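Local coordinates for large adhesion protein (Lap) involved in biofilm formation (Marinobacter hydrocarbonoclasticus, PDB 6XI3) that probably serves as part of the extending region of a bacterial biofilm adhesin, a chain of Ig-like beta-sandwich domains joined through calcium-binding linkers, at residues T147-I158 / A170-Y180; L190-A199 / S210-T220. All blocks are in the same frame, centred on the assembly; numbering follows the deposited sequence.

Contact 1 (T147-I158 / A170-Y180). With CA (calcium ion), chain E.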
loop_
_atom_site.group_PDB
_atom_site.type_symbol
_atom_site.label_atom_id
_atom_site.label_comp_id
_atom_site.label_asym_id
_atom_site.label_seq_id
_atom_site.Cartn_x
_atom_site.Cartn_y
_atom_site.Cartn_z
ATOM N N THR A 147 -24.985 -0.151 20.574
ATOM C CA THR A 147 -25.843 -1.275 20.163
ATOM C C THR A 147 -27.268 -0.965 20.580
ATOM O O THR A 147 -27.447 -0.153 21.476
ATOM C CB THR A 147 -25.352 -2.602 20.770
ATOM O OG1 THR A 147 -25.486 -2.540 22.188
ATOM C CG2 THR A 147 -23.920 -2.895 20.385
ATOM N N THR A 148 -28.207 -1.693 19.993
ATOM C CA THR A 148 -29.634 -1.700 20.368
ATOM C C THR A 148 -30.059 -3.165 20.471
ATOM O O THR A 148 -29.746 -3.932 19.557
ATOM C CB THR A 148 -30.461 -0.933 19.320
ATOM O OG1 THR A 148 -29.914 0.377 19.229
ATOM C CG2 THR A 148 -31.924 -0.831 19.675
ATOM N N ASP A 149 -30.762 -3.529 21.547
ATOM C CA ASP A 149 -31.240 -4.909 21.798
ATOM C C ASP A 149 -30.091 -5.927 21.860
ATOM O O ASP A 149 -30.318 -7.090 21.549
ATOM C CB ASP A 149 -32.244 -5.375 20.745
ATOM C CG ASP A 149 -33.145 -6.471 21.322
ATOM O OD1 ASP A 149 -33.225 -6.501 22.552
ATOM O OD2 ASP A 149 -33.682 -7.295 20.546
ATOM N N VAL A 150 -28.904 -5.519 22.276
ATOM C CA VAL A 150 -27.790 -6.449 22.613
ATOM C C VAL A 150 -27.581 -6.398 24.125
ATOM O O VAL A 150 -27.463 -5.288 24.650
ATOM C CB VAL A 150 -26.498 -6.059 21.873
ATOM C CG1 VAL A 150 -25.336 -6.979 22.262
ATOM C CG2 VAL A 150 -26.727 -6.047 20.378
ATOM N N ALA A 151 -27.550 -7.559 24.787
ATOM C CA ALA A 151 -27.534 -7.662 26.266
ATOM C C ALA A 151 -26.231 -7.090 26.797
ATOM O O ALA A 151 -25.167 -7.412 26.282
ATOM C CB ALA A 151 -27.696 -9.103 26.725
ATOM N N PRO A 152 -26.256 -6.278 27.869
ATOM C CA PRO A 152 -25.023 -5.935 28.578
ATOM C C PRO A 152 -24.215 -7.199 28.918
ATOM O O PRO A 152 -24.821 -8.262 29.067
ATOM C CB PRO A 152 -25.533 -5.192 29.818
ATOM C CG PRO A 152 -26.817 -4.574 29.346
ATOM C CD PRO A 152 -27.440 -5.616 28.437
ATOM N N ASN A 153 -22.880 -7.070 28.919
ATOM C CA ASN A 153 -21.876 -8.167 29.052
ATOM C C ASN A 153 -21.838 -9.046 27.799
ATOM O O ASN A 153 -20.993 -9.939 27.770
ATOM C CB ASN A 153 -22.092 -9.017 30.308
ATOM C CG ASN A 153 -21.724 -8.209 31.524
ATOM O OD1 ASN A 153 -20.578 -7.780 31.646
ATOM N ND2 ASN A 153 -22.708 -7.897 32.348
ATOM N N GLY A 154 -22.683 -8.786 26.795
ATOM C CA GLY A 154 -22.497 -9.326 25.441
ATOM C C GLY A 154 -21.133 -8.920 24.885
ATOM O O GLY A 154 -20.556 -7.923 25.369
ATOM N N GLN A 155 -20.622 -9.692 23.933
ATOM C CA GLN A 155 -19.288 -9.472 23.322
ATOM C C GLN A 155 -19.489 -8.963 21.899
ATOM O O GLN A 155 -20.357 -9.512 21.187
ATOM C CB GLN A 155 -18.460 -10.764 23.319
ATOM C CG GLN A 155 -18.067 -11.218 24.724
ATOM C CD GLN A 155 -17.151 -10.208 25.368
ATOM O OE1 GLN A 155 -16.086 -9.903 24.839
ATOM N NE2 GLN A 155 -17.584 -9.626 26.480
ATOM N N VAL A 156 -18.683 -7.983 21.509
ATOM C CA VAL A 156 -18.612 -7.489 20.107
ATOM C C VAL A 156 -17.321 -8.028 19.510
ATOM O O VAL A 156 -16.253 -7.749 20.096
ATOM C CB VAL A 156 -18.661 -5.960 20.040
ATOM C CG1 VAL A 156 -18.510 -5.466 18.610
ATOM C CG2 VAL A 156 -19.923 -5.437 20.666
ATOM N N ALA A 157 -17.450 -8.832 18.447
ATOM C CA ALA A 157 -16.326 -9.378 17.683
ATOM C C ALA A 157 -15.873 -8.283 16.720
ATOM O O ALA A 157 -16.726 -7.817 15.910
ATOM C CB ALA A 157 -16.724 -10.667 16.978
ATOM N N ILE A 158 -14.604 -7.890 16.826
ATOM C CA ILE A 158 -13.983 -6.822 15.989
ATOM C C ILE A 158 -12.853 -7.401 15.153
ATOM O O ILE A 158 -11.965 -8.149 15.696
ATOM C CB ILE A 158 -13.522 -5.624 16.826
ATOM C CG1 ILE A 158 -14.732 -4.946 17.474
ATOM C CG2 ILE A 158 -12.739 -4.646 15.954
ATOM C CD1 ILE A 158 -14.408 -4.140 18.692
ATOM N N ALA A 170 -10.138 -8.450 17.748
ATOM C CA ALA A 170 -10.293 -7.847 19.086
ATOM C C ALA A 170 -11.717 -8.103 19.560
ATOM O O ALA A 170 -12.534 -8.555 18.755
ATOM C CB ALA A 170 -9.957 -6.377 19.086
ATOM N N THR A 171 -11.952 -7.865 20.839
ATOM C CA THR A 171 -13.271 -8.103 21.458
ATOM C C THR A 171 -13.541 -6.973 22.446
ATOM O O THR A 171 -12.601 -6.436 23.027
ATOM C CB THR A 171 -13.331 -9.527 22.024
ATOM O OG1 THR A 171 -14.690 -9.703 22.414
ATOM C CG2 THR A 171 -12.401 -9.740 23.198
ATOM N N ALA A 172 -14.798 -6.565 22.552
ATOM C CA ALA A 172 -15.224 -5.535 23.509
ATOM C C ALA A 172 -16.519 -5.995 24.171
ATOM O O ALA A 172 -17.335 -6.655 23.512
ATOM C CB ALA A 172 -15.415 -4.205 22.825
ATOM N N THR A 173 -16.721 -5.527 25.385
ATOM C CA THR A 173 -17.893 -5.871 26.226
ATOM C C THR A 173 -18.931 -4.753 26.120
ATOM O O THR A 173 -18.579 -3.578 26.294
ATOM C CB THR A 173 -17.429 -6.111 27.668
ATOM O OG1 THR A 173 -16.586 -7.256 27.572
ATOM C CG2 THR A 173 -18.572 -6.365 28.625
ATOM N N VAL A 174 -20.160 -5.126 25.817
ATOM C CA VAL A 174 -21.315 -4.199 25.774
ATOM C C VAL A 174 -21.654 -3.781 27.213
ATOM O O VAL A 174 -21.852 -4.684 28.051
ATOM C CB VAL A 174 -22.483 -4.882 25.054
ATOM C CG1 VAL A 174 -23.749 -4.043 25.104
ATOM C CG2 VAL A 174 -22.103 -5.212 23.621
ATOM N N GLY A 175 -21.715 -2.470 27.466
ATOM C CA GLY A 175 -22.080 -1.858 28.755
ATOM C C GLY A 175 -23.592 -1.824 28.975
ATOM O O GLY A 175 -24.365 -2.274 28.089
ATOM N N ALA A 176 -24.009 -1.274 30.116
ATOM C CA ALA A 176 -25.425 -1.174 30.536
ATOM C C ALA A 176 -26.192 -0.319 29.523
ATOM O O ALA A 176 -27.309 -0.704 29.158
ATOM C CB ALA A 176 -25.519 -0.622 31.947
ATOM N N ASP A 177 -25.589 0.756 29.013
ATOM C CA ASP A 177 -26.243 1.658 28.017
ATOM C C ASP A 177 -26.085 1.114 26.586
ATOM O O ASP A 177 -26.498 1.809 25.633
ATOM C CB ASP A 177 -25.690 3.079 28.122
ATOM C CG ASP A 177 -24.235 3.226 27.689
ATOM O OD1 ASP A 177 -23.634 2.214 27.272
ATOM O OD2 ASP A 177 -23.699 4.346 27.803
ATOM N N GLY A 178 -25.479 -0.066 26.420
ATOM C CA GLY A 178 -25.310 -0.730 25.117
ATOM C C GLY A 178 -24.087 -0.241 24.346
ATOM O O GLY A 178 -23.913 -0.696 23.199
ATOM N N SER A 179 -23.281 0.664 24.920
ATOM C CA SER A 179 -22.048 1.196 24.289
ATOM C C SER A 179 -20.864 0.251 24.542
ATOM O O SER A 179 -20.917 -0.594 25.452
ATOM C CB SER A 179 -21.741 2.605 24.726
ATOM O OG SER A 179 -21.288 2.637 26.060
ATOM N N TYR A 180 -19.853 0.331 23.685
ATOM C CA TYR A 180 -18.601 -0.450 23.809
ATOM C C TYR A 180 -17.496 0.424 23.221
ATOM O O TYR A 180 -17.812 1.372 22.440
ATOM C CB TYR A 180 -18.717 -1.808 23.114
ATOM C CG TYR A 180 -18.823 -1.696 21.613
ATOM C CD1 TYR A 180 -17.685 -1.662 20.810
ATOM C CD2 TYR A 180 -20.066 -1.617 20.995
ATOM C CE1 TYR A 180 -17.784 -1.545 19.431
ATOM C CE2 TYR A 180 -20.177 -1.508 19.615
ATOM C CZ TYR A 180 -19.035 -1.438 18.839
ATOM O OH TYR A 180 -19.164 -1.364 17.487
HETATM CA CA CA E . -35.436 -7.527 19.327
HETATM O O HOH W 1 -25.496 2.180 22.723
HETATM O O HOH W 2 -34.224 -7.857 17.297
#

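Contact 2 (L190-A199 / S210-T220). With CA (calcium ion), chain D; EDO (1,2-ethanediol), chain L.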
loop_
_atom_site.group_PDB
_atom_site.type_symbol
_atom_site.label_atom_id
_atom_site.label_comp_id
_atom_site.label_asym_id
_atom_site.label_seq_id
_atom_site.Cartn_x
_atom_site.Cartn_y
_atom_site.Cartn_z
ATOM N N LEU A 190 -0.297 -4.556 10.992
ATOM C CA LEU A 190 -0.959 -4.209 9.709
ATOM C C LEU A 190 -0.014 -3.351 8.866
ATOM O O LEU A 190 0.898 -2.755 9.396
ATOM C CB LEU A 190 -2.301 -3.524 9.964
ATOM C CG LEU A 190 -3.298 -4.321 10.823
ATOM C CD1 LEU A 190 -4.578 -3.526 11.016
ATOM C CD2 LEU A 190 -3.633 -5.683 10.232
ATOM N N VAL A 191 -0.253 -3.318 7.570
ATOM C CA VAL A 191 0.485 -2.441 6.617
ATOM C C VAL A 191 -0.374 -1.219 6.284
ATOM O O VAL A 191 -1.595 -1.265 6.529
ATOM C CB VAL A 191 0.918 -3.241 5.374
ATOM C CG1 VAL A 191 1.742 -4.467 5.811
ATOM C CG2 VAL A 191 -0.257 -3.650 4.486
ATOM N N ASP A 192 0.286 -0.179 5.767
ATOM C CA ASP A 192 -0.310 1.128 5.432
ATOM C C ASP A 192 -1.351 0.956 4.316
ATOM O O ASP A 192 -1.303 -0.022 3.546
ATOM C CB ASP A 192 0.781 2.150 5.119
ATOM C CG ASP A 192 1.562 2.565 6.345
ATOM O OD1 ASP A 192 1.136 2.196 7.474
ATOM O OD2 ASP A 192 2.608 3.236 6.183
ATOM N N GLY A 193 -2.242 1.925 4.236
ATOM C CA GLY A 193 -3.318 2.030 3.249
ATOM C C GLY A 193 -4.654 1.999 3.952
ATOM O O GLY A 193 -4.695 2.293 5.144
ATOM N N ASP A 194 -5.711 1.655 3.232
ATOM C CA ASP A 194 -7.080 1.666 3.785
ATOM C C ASP A 194 -7.166 0.573 4.859
ATOM O O ASP A 194 -6.630 -0.499 4.654
ATOM C CB ASP A 194 -8.125 1.517 2.680
ATOM C CG ASP A 194 -9.532 1.835 3.190
ATOM O OD1 ASP A 194 -9.712 2.904 3.795
ATOM O OD2 ASP A 194 -10.434 1.006 3.002
ATOM N N LEU A 195 -7.782 0.862 5.993
ATOM C CA LEU A 195 -8.025 -0.121 7.076
ATOM C C LEU A 195 -9.531 -0.283 7.129
ATOM O O LEU A 195 -10.239 0.765 7.153
ATOM C CB LEU A 195 -7.601 0.438 8.435
ATOM C CG LEU A 195 -6.161 0.302 8.874
ATOM C CD1 LEU A 195 -6.083 0.609 10.370
ATOM C CD2 LEU A 195 -5.609 -1.084 8.565
ATOM N N THR A 196 -10.017 -1.505 7.149
ATOM C CA THR A 196 -11.467 -1.749 7.284
ATOM C C THR A 196 -11.712 -2.274 8.695
ATOM O O THR A 196 -11.074 -3.283 9.062
ATOM C CB THR A 196 -11.950 -2.735 6.222
ATOM O OG1 THR A 196 -11.849 -2.046 4.988
ATOM C CG2 THR A 196 -13.378 -3.173 6.442
ATOM N N VAL A 197 -12.607 -1.639 9.448
ATOM C CA VAL A 197 -12.965 -2.115 10.807
ATOM C C VAL A 197 -14.371 -2.721 10.729
ATOM O O VAL A 197 -15.302 -1.992 10.352
ATOM C CB VAL A 197 -12.841 -1.014 11.873
ATOM C CG1 VAL A 197 -13.272 -1.507 13.248
ATOM C CG2 VAL A 197 -11.420 -0.498 11.963
ATOM N N GLU A 198 -14.500 -4.005 11.060
ATOM C CA GLU A 198 -15.804 -4.699 11.110
ATOM C C GLU A 198 -16.124 -5.083 12.562
ATOM O O GLU A 198 -15.214 -5.580 13.272
ATOM C CB GLU A 198 -15.757 -5.901 10.173
ATOM C CG GLU A 198 -17.000 -6.763 10.233
ATOM C CD GLU A 198 -18.175 -6.214 9.445
ATOM O OE1 GLU A 198 -17.933 -5.628 8.361
ATOM O OE2 GLU A 198 -19.330 -6.366 9.912
ATOM N N ALA A 199 -17.373 -4.850 12.983
ATOM C CA ALA A 199 -17.866 -5.173 14.340
ATOM C C ALA A 199 -19.186 -5.919 14.202
ATOM O O ALA A 199 -19.961 -5.580 13.296
ATOM C CB ALA A 199 -18.003 -3.935 15.192
ATOM N N SER A 210 -24.323 -5.901 12.827
ATOM C CA SER A 210 -22.957 -5.601 12.346
ATOM C C SER A 210 -22.878 -4.194 11.747
ATOM O O SER A 210 -23.920 -3.611 11.317
ATOM C CB SER A 210 -22.514 -6.637 11.361
ATOM O OG SER A 210 -23.216 -6.474 10.155
ATOM N N ASP A 211 -21.656 -3.672 11.725
ATOM C CA ASP A 211 -21.370 -2.361 11.105
ATOM C C ASP A 211 -19.896 -2.401 10.712
ATOM O O ASP A 211 -19.168 -3.279 11.220
ATOM C CB ASP A 211 -21.701 -1.202 12.041
ATOM C CG ASP A 211 -21.618 0.162 11.368
ATOM O OD1 ASP A 211 -21.866 0.233 10.154
ATOM O OD2 ASP A 211 -21.271 1.128 12.049
ATOM N N SER A 212 -19.484 -1.512 9.817
ATOM C CA SER A 212 -18.048 -1.369 9.497
ATOM C C SER A 212 -17.706 0.103 9.391
ATOM O O SER A 212 -18.599 0.929 9.398
ATOM C CB SER A 212 -17.666 -2.165 8.262
ATOM O OG SER A 212 -18.350 -1.678 7.124
ATOM N N ALA A 213 -16.419 0.398 9.456
ATOM C CA ALA A 213 -15.873 1.746 9.265
ATOM C C ALA A 213 -14.543 1.597 8.528
ATOM O O ALA A 213 -14.039 0.462 8.390
ATOM C CB ALA A 213 -15.724 2.432 10.591
ATOM N N ASN A 214 -13.999 2.697 8.054
ATOM C CA ASN A 214 -12.753 2.637 7.268
ATOM C C ASN A 214 -11.933 3.859 7.633
ATOM O O ASN A 214 -12.515 4.887 8.036
ATOM C CB ASN A 214 -13.025 2.523 5.769
ATOM C CG ASN A 214 -13.929 3.628 5.264
ATOM O OD1 ASN A 214 -13.554 4.801 5.248
ATOM N ND2 ASN A 214 -15.143 3.273 4.862
ATOM N N GLY A 215 -10.626 3.743 7.478
ATOM C CA GLY A 215 -9.732 4.886 7.675
ATOM C C GLY A 215 -8.401 4.590 7.051
ATOM O O GLY A 215 -8.149 3.424 6.685
ATOM N N THR A 216 -7.528 5.573 7.061
ATOM C CA THR A 216 -6.186 5.439 6.466
ATOM C C THR A 216 -5.151 5.189 7.557
ATOM O O THR A 216 -5.114 5.924 8.552
ATOM C CB THR A 216 -5.798 6.701 5.706
ATOM O OG1 THR A 216 -6.924 6.929 4.858
ATOM C CG2 THR A 216 -4.500 6.548 4.941
ATOM N N PHE A 217 -4.257 4.255 7.278
ATOM C CA PHE A 217 -3.088 3.925 8.117
ATOM C C PHE A 217 -1.853 4.347 7.323
ATOM O O PHE A 217 -1.677 3.940 6.146
ATOM C CB PHE A 217 -3.134 2.443 8.458
ATOM C CG PHE A 217 -2.175 1.984 9.524
ATOM C CD1 PHE A 217 -1.880 2.785 10.616
ATOM C CD2 PHE A 217 -1.559 0.744 9.418
ATOM C CE1 PHE A 217 -0.987 2.344 11.580
ATOM C CE2 PHE A 217 -0.687 0.291 10.403
ATOM C CZ PHE A 217 -0.410 1.097 11.489
ATOM N N ASP A 218 -1.029 5.171 7.945
ATOM C CA ASP A 218 0.227 5.662 7.347
ATOM C C ASP A 218 1.230 5.755 8.481
ATOM O O ASP A 218 1.580 6.882 8.862
ATOM C CB ASP A 218 0.022 6.967 6.580
ATOM C CG ASP A 218 1.255 7.341 5.746
ATOM O OD1 ASP A 218 2.275 6.625 5.833
ATOM O OD2 ASP A 218 1.190 8.345 5.031
ATOM N N ALA A 219 1.694 4.608 8.970
ATOM C CA ALA A 219 2.700 4.502 10.056
ATOM C C ALA A 219 4.131 4.427 9.482
ATOM O O ALA A 219 5.098 4.737 10.222
ATOM C CB ALA A 219 2.371 3.333 10.936
ATOM N N THR A 220 4.290 4.046 8.217
ATOM C CA THR A 220 5.631 3.810 7.601
ATOM C C THR A 220 5.801 4.786 6.433
ATOM O O THR A 220 4.919 4.855 5.541
ATOM C CB THR A 220 5.826 2.328 7.252
ATOM O OG1 THR A 220 5.446 1.527 8.378
ATOM C CG2 THR A 220 7.254 1.971 6.889
HETATM CA CA CA D . 3.024 4.818 4.449
HETATM C C1 EDO L . 4.698 -3.506 9.491
HETATM O O1 EDO L . 3.527 -4.254 9.181
HETATM C C2 EDO L . 4.647 -2.677 10.734
HETATM O O2 EDO L . 5.371 -3.142 11.842
HETATM O O HOH W 3 3.098 0.642 8.470
HETATM O O HOH W 4 -21.083 -4.828 8.118
HETATM O O HOH W 5 3.984 6.376 2.944
#

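Contact 1 (T147-I158 / A170-Y180)
Val-156 lies over one face of the Tyr-180 ring in the interior of an Ig-like beta-sandwich domain, where the hairpin of strands 155-161 and 167-173 packs against the opposing sheet. Its CG2 makes a CH-pi contact 4.0 Å from the ring centroid, offset toward the rim, the side chains meeting at about a right angle. The same methyl also touches CG2 of Val-174, which meets Val-150 CG1 as well, while Val-174 CG1 lies near Thr-147 OG1 and Ala-151 O. Tyr-180 suits this layer because its ring is apolar while its OH hydrogen-bonds to the backbone oxygen of Thr-128 on strand 126-135. On the outer face of the hairpin, Gln-155 folds back at chi2 (-64°), which carries its amide across the neighbouring strand. There OE1 accepts from Thr-171 OG1 and NE2 donates to Thr-173 OG1, both at 2.8 Å, so the two hydroxyls fix the flip of the amide. Just before the type II turn of 151-154, Asp-149 OD2 binds a calcium ion, its carboxylate positioned by a salt bridge from OD1 to Arg-204. Where strand 140-148 ends, against the type I turn from Gly-175 to Gly-178, Thr-147 OG1 donates to a lone pair of Gly-178 O, 2.6 Å away.

Contact 2 (L190-A199 / S210-T220)
Asp-192 OD2 is held by two partners: it binds the calcium ion at 2.4 Å and accepts a hydrogen bond from Thr-220 N at 2.8 Å through its syn lone pair. The second oxygen, OD1, takes Ala-219 N at 2.9 Å from above the carboxylate plane and also accepts from a water that bridges to Thr-220 OG1. With both oxygens held, the carboxylate can hardly rotate, and an aspartate suits the place because its two oxygens divide the work, OD2 serving the metal and Thr-220 N while OD1 takes Ala-219 N. Asp-218 OD1 and the carbonyl oxygen of Thr-220 bind the same ion, at 2.4 and 2.2 Å; its positive charge probably offsets the repulsion among these crowded oxygens.

Behind the metal site stands Phe-217. Its CG is anti to the backbone N (chi1 -168°), which swings the ring beneath Asp-192, so that OD1 lies over one face, 3.6 Å above the plane. The carbonyl oxygens of Leu-190 and Val-191 approach the ring edge in its plane, where the weakly positive C-H groups suit them, and Leu-195 CG packs on Phe-217 CB at 3.7 Å. Gly-193 takes the chain from the loop into the strand at a phi of 118°, where a CB would collide with the carbonyl oxygen before it.

From there the antiparallel pairing runs to Ala-199 and Asp-211. Small Ala-213 and Ala-199 lie on the inner face with Val-197, whereas Glu-198 bends at chi2 (79°) on the outer face and lays its carboxylate beside Ser-210 and Ser-212. Asp-246, Asn-302 and a water complete the calcium site, which is characteristic of the interdomain linkers of tandem Ig-like repeats in RTX adhesins.

Overall arrangement
Contacts 1 and 2 each contain a hairpin of one four-stranded sheet, in which strands 155-161 and 193-202 are neighbours and 167-173 and 208-217 form the two margins; contact 1 also reaches the facing sheet through Thr-147 and Tyr-180. Each is partly buried, with a largely apolar inner face, Asp-211 being an exception met by Val-129 N, and a mostly polar outer one. They meet in the core, where Ala-199 of contact 2 packs against Val-156, Ile-158 and Tyr-180 of contact 1. Their centres lie about 21 Å apart. Contact 1 lends a single aspartate to the calcium junction with the preceding domain and relies more on apolar side chains, whereas contact 2 supplies three ligands to the following one.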